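Local coordinates for protein thymidylate synthase thyX (Helicobacter pylori, PDB 3AH5) that catalyses the FAD- and NAD(P)H-dependent reductive methylation of dUMP to dTMP, with methylenetetrahydrofolate as the methyl donor, at residues V95-P100 with A128-R133. Sequence-based numbering, arbitrary orientation.
Sequences VESFLP and ALENLR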
loop_
_atom_site.group_PDB
_atom_site.type_symbol
_atom_site.label_atom_id
_atom_site.label_comp_id
_atom_site.label_asym_id
_atom_site.label_seq_id
_atom_site.Cartn_x
_atom_site.Cartn_y
_atom_site.Cartn_z
ATOM N N VAL A 95 27.078 31.179 -6.099
ATOM C CA VAL A 95 26.090 32.132 -5.597
ATOM C C VAL A 95 26.710 33.103 -4.599
ATOM O O VAL A 95 27.494 32.709 -3.738
ATOM C CB VAL A 95 24.903 31.403 -4.929
ATOM C CG1 VAL A 95 24.022 32.392 -4.186
ATOM C CG2 VAL A 95 24.091 30.688 -5.985
ATOM N N GLU A 96 26.341 34.375 -4.717
ATOM C CA GLU A 96 26.868 35.420 -3.844
ATOM C C GLU A 96 26.276 35.383 -2.440
ATOM O O GLU A 96 25.122 34.992 -2.241
ATOM C CB GLU A 96 26.609 36.796 -4.461
ATOM C CG GLU A 96 27.043 36.908 -5.913
ATOM C CD GLU A 96 28.542 36.767 -6.092
ATOM O OE1 GLU A 96 29.126 35.805 -5.546
ATOM O OE2 GLU A 96 29.138 37.615 -6.787
ATOM N N SER A 97 27.083 35.801 -1.471
ATOM C CA SER A 97 26.667 35.829 -0.078
ATOM C C SER A 97 25.309 36.506 0.062
ATOM O O SER A 97 24.991 37.415 -0.694
ATOM C CB SER A 97 27.703 36.577 0.759
ATOM O OG SER A 97 27.259 36.728 2.095
ATOM N N PHE A 98 24.516 36.054 1.029
ATOM C CA PHE A 98 23.193 36.622 1.284
ATOM C C PHE A 98 23.263 37.611 2.455
ATOM O O PHE A 98 22.242 38.070 2.975
ATOM C CB PHE A 98 22.186 35.502 1.594
ATOM C CG PHE A 98 21.877 34.617 0.416
ATOM C CD1 PHE A 98 20.984 35.031 -0.568
ATOM C CD2 PHE A 98 22.492 33.373 0.280
ATOM C CE1 PHE A 98 20.706 34.229 -1.666
ATOM C CE2 PHE A 98 22.220 32.556 -0.822
ATOM C CZ PHE A 98 21.327 32.986 -1.796
ATOM N N LEU A 99 24.480 37.930 2.876
ATOM C CA LEU A 99 24.679 38.873 3.968
ATOM C C LEU A 99 25.486 40.069 3.468
ATOM O O LEU A 99 26.301 39.938 2.550
ATOM C CB LEU A 99 25.403 38.190 5.136
ATOM C CG LEU A 99 24.573 37.379 6.138
ATOM C CD1 LEU A 99 23.702 38.305 6.962
ATOM C CD2 LEU A 99 23.716 36.377 5.407
ATOM N N PRO A 100 25.257 41.259 4.051
ATOM C CA PRO A 100 24.303 41.549 5.130
ATOM C C PRO A 100 22.855 41.350 4.696
ATOM O O PRO A 100 22.552 41.314 3.500
ATOM C CB PRO A 100 24.590 43.011 5.468
ATOM C CG PRO A 100 26.030 43.166 5.103
ATOM C CD PRO A 100 26.095 42.438 3.782
ATOM N N ALA A 128 20.784 30.657 8.027
ATOM C CA ALA A 128 21.085 29.245 7.860
ATOM C C ALA A 128 21.464 28.990 6.404
ATOM O O ALA A 128 22.319 28.154 6.114
ATOM C CB ALA A 128 19.883 28.403 8.255
ATOM N N LEU A 129 20.826 29.714 5.489
ATOM C CA LEU A 129 21.116 29.559 4.068
ATOM C C LEU A 129 22.544 30.013 3.783
ATOM O O LEU A 129 23.291 29.343 3.065
ATOM C CB LEU A 129 20.140 30.382 3.226
ATOM C CG LEU A 129 20.419 30.386 1.714
ATOM C CD1 LEU A 129 20.224 28.975 1.160
ATOM C CD2 LEU A 129 19.485 31.373 1.004
ATOM N N GLU A 130 22.924 31.150 4.358
ATOM C CA GLU A 130 24.257 31.694 4.163
ATOM C C GLU A 130 25.292 30.720 4.695
ATOM O O GLU A 130 26.239 30.371 3.983
ATOM C CB GLU A 130 24.390 33.052 4.862
ATOM C CG GLU A 130 25.770 33.708 4.745
ATOM C CD GLU A 130 26.275 33.792 3.310
ATOM O OE1 GLU A 130 25.447 33.829 2.377
ATOM O OE2 GLU A 130 27.506 33.832 3.116
ATOM N N ASN A 131 25.116 30.271 5.934
ATOM C CA ASN A 131 26.067 29.325 6.509
ATOM C C ASN A 131 26.153 28.060 5.656
ATOM O O ASN A 131 27.225 27.465 5.519
ATOM C CB ASN A 131 25.681 28.962 7.945
ATOM C CG ASN A 131 26.028 30.054 8.934
ATOM O OD1 ASN A 131 26.958 30.831 8.709
ATOM N ND2 ASN A 131 25.303 30.108 10.043
ATOM N N LEU A 132 25.028 27.652 5.078
ATOM C CA LEU A 132 25.016 26.470 4.229
ATOM C C LEU A 132 25.854 26.685 2.974
ATOM O O LEU A 132 26.697 25.850 2.655
ATOM C CB LEU A 132 23.586 26.101 3.825
ATOM C CG LEU A 132 23.413 24.933 2.845
ATOM C CD1 LEU A 132 23.996 23.656 3.429
ATOM C CD2 LEU A 132 21.927 24.751 2.540
ATOM N N ARG A 133 25.639 27.794 2.264
ATOM C CA ARG A 133 26.416 28.021 1.048
ATOM C C ARG A 133 27.878 28.346 1.364
ATOM O O ARG A 133 28.733 28.334 0.478
ATOM C CB ARG A 133 25.801 29.120 0.170
ATOM C CG ARG A 133 26.128 30.499 0.618
ATOM C CD ARG A 133 26.276 31.456 -0.536
ATOM N NE ARG A 133 27.155 32.532 -0.102
ATOM C CZ ARG A 133 28.479 32.438 -0.082
ATOM N NH1 ARG A 133 29.068 31.329 -0.496
ATOM N NH2 ARG A 133 29.210 33.426 0.407
#
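Glu130 reaches out of helix 119-138 and accepts the backbone N-H of Phe98 in the 95-100 loop. The bond from Phe98 N to Glu130 OE1 is 2.8 Å long and nearly straight, at 171°. The donor sits above the carboxylate plane. The other oxygen, Glu130 OE2, lies 3.1 Å from Ser97 OG; any bond there is weak and not settled. Ser97 OG in turn accepts the backbone N-H of Leu99, forming an ST turn. With chi1 at 174° the hydroxyl stands opposite the Ser97 backbone N, and from there it faces both Leu99 N and the carboxylate.

Beside this polar grip, the Phe98 ring lies over Leu129. Leu129 CD2 makes a CH-pi contact 3.6 Å from the centroid of the Phe98 ring. Glu96 O covers the opposite face. Leu99 CD2 packs against the aliphatic part of Glu130, 3.4 Å from Glu130 CG.

Arg133 flanks the carboxylate one helical turn on. Its NH2 forms a salt bridge of 3.2 Å with Glu130 OE2, and Arg133 NE adds a weak bond to Glu130 OE1. The guanidinium also lies along the loop backbone: Val95 O is over one face, and Ser97 CA is at the edge, 3.3 Å from Arg133 NE. Glu138, further along the same helix, is a second salt-bridge partner of Arg133 NH2. Arg108 of helix 103-109 donates to Glu96 O, and the Phe98 side chain also touches Ala109 and Val126.

The contact thus joins the loop between helices 85-88 and 103-109 to helix 119-138. The side chain of Leu129 is about 14 Å from a bound dUMP. Glu130 is buried, and its carboxylate is met by a backbone N-H and an arginine. Both would probably favour its charged form, while Arg133, which also pairs with Glu138, holds the carboxylate from its own helix.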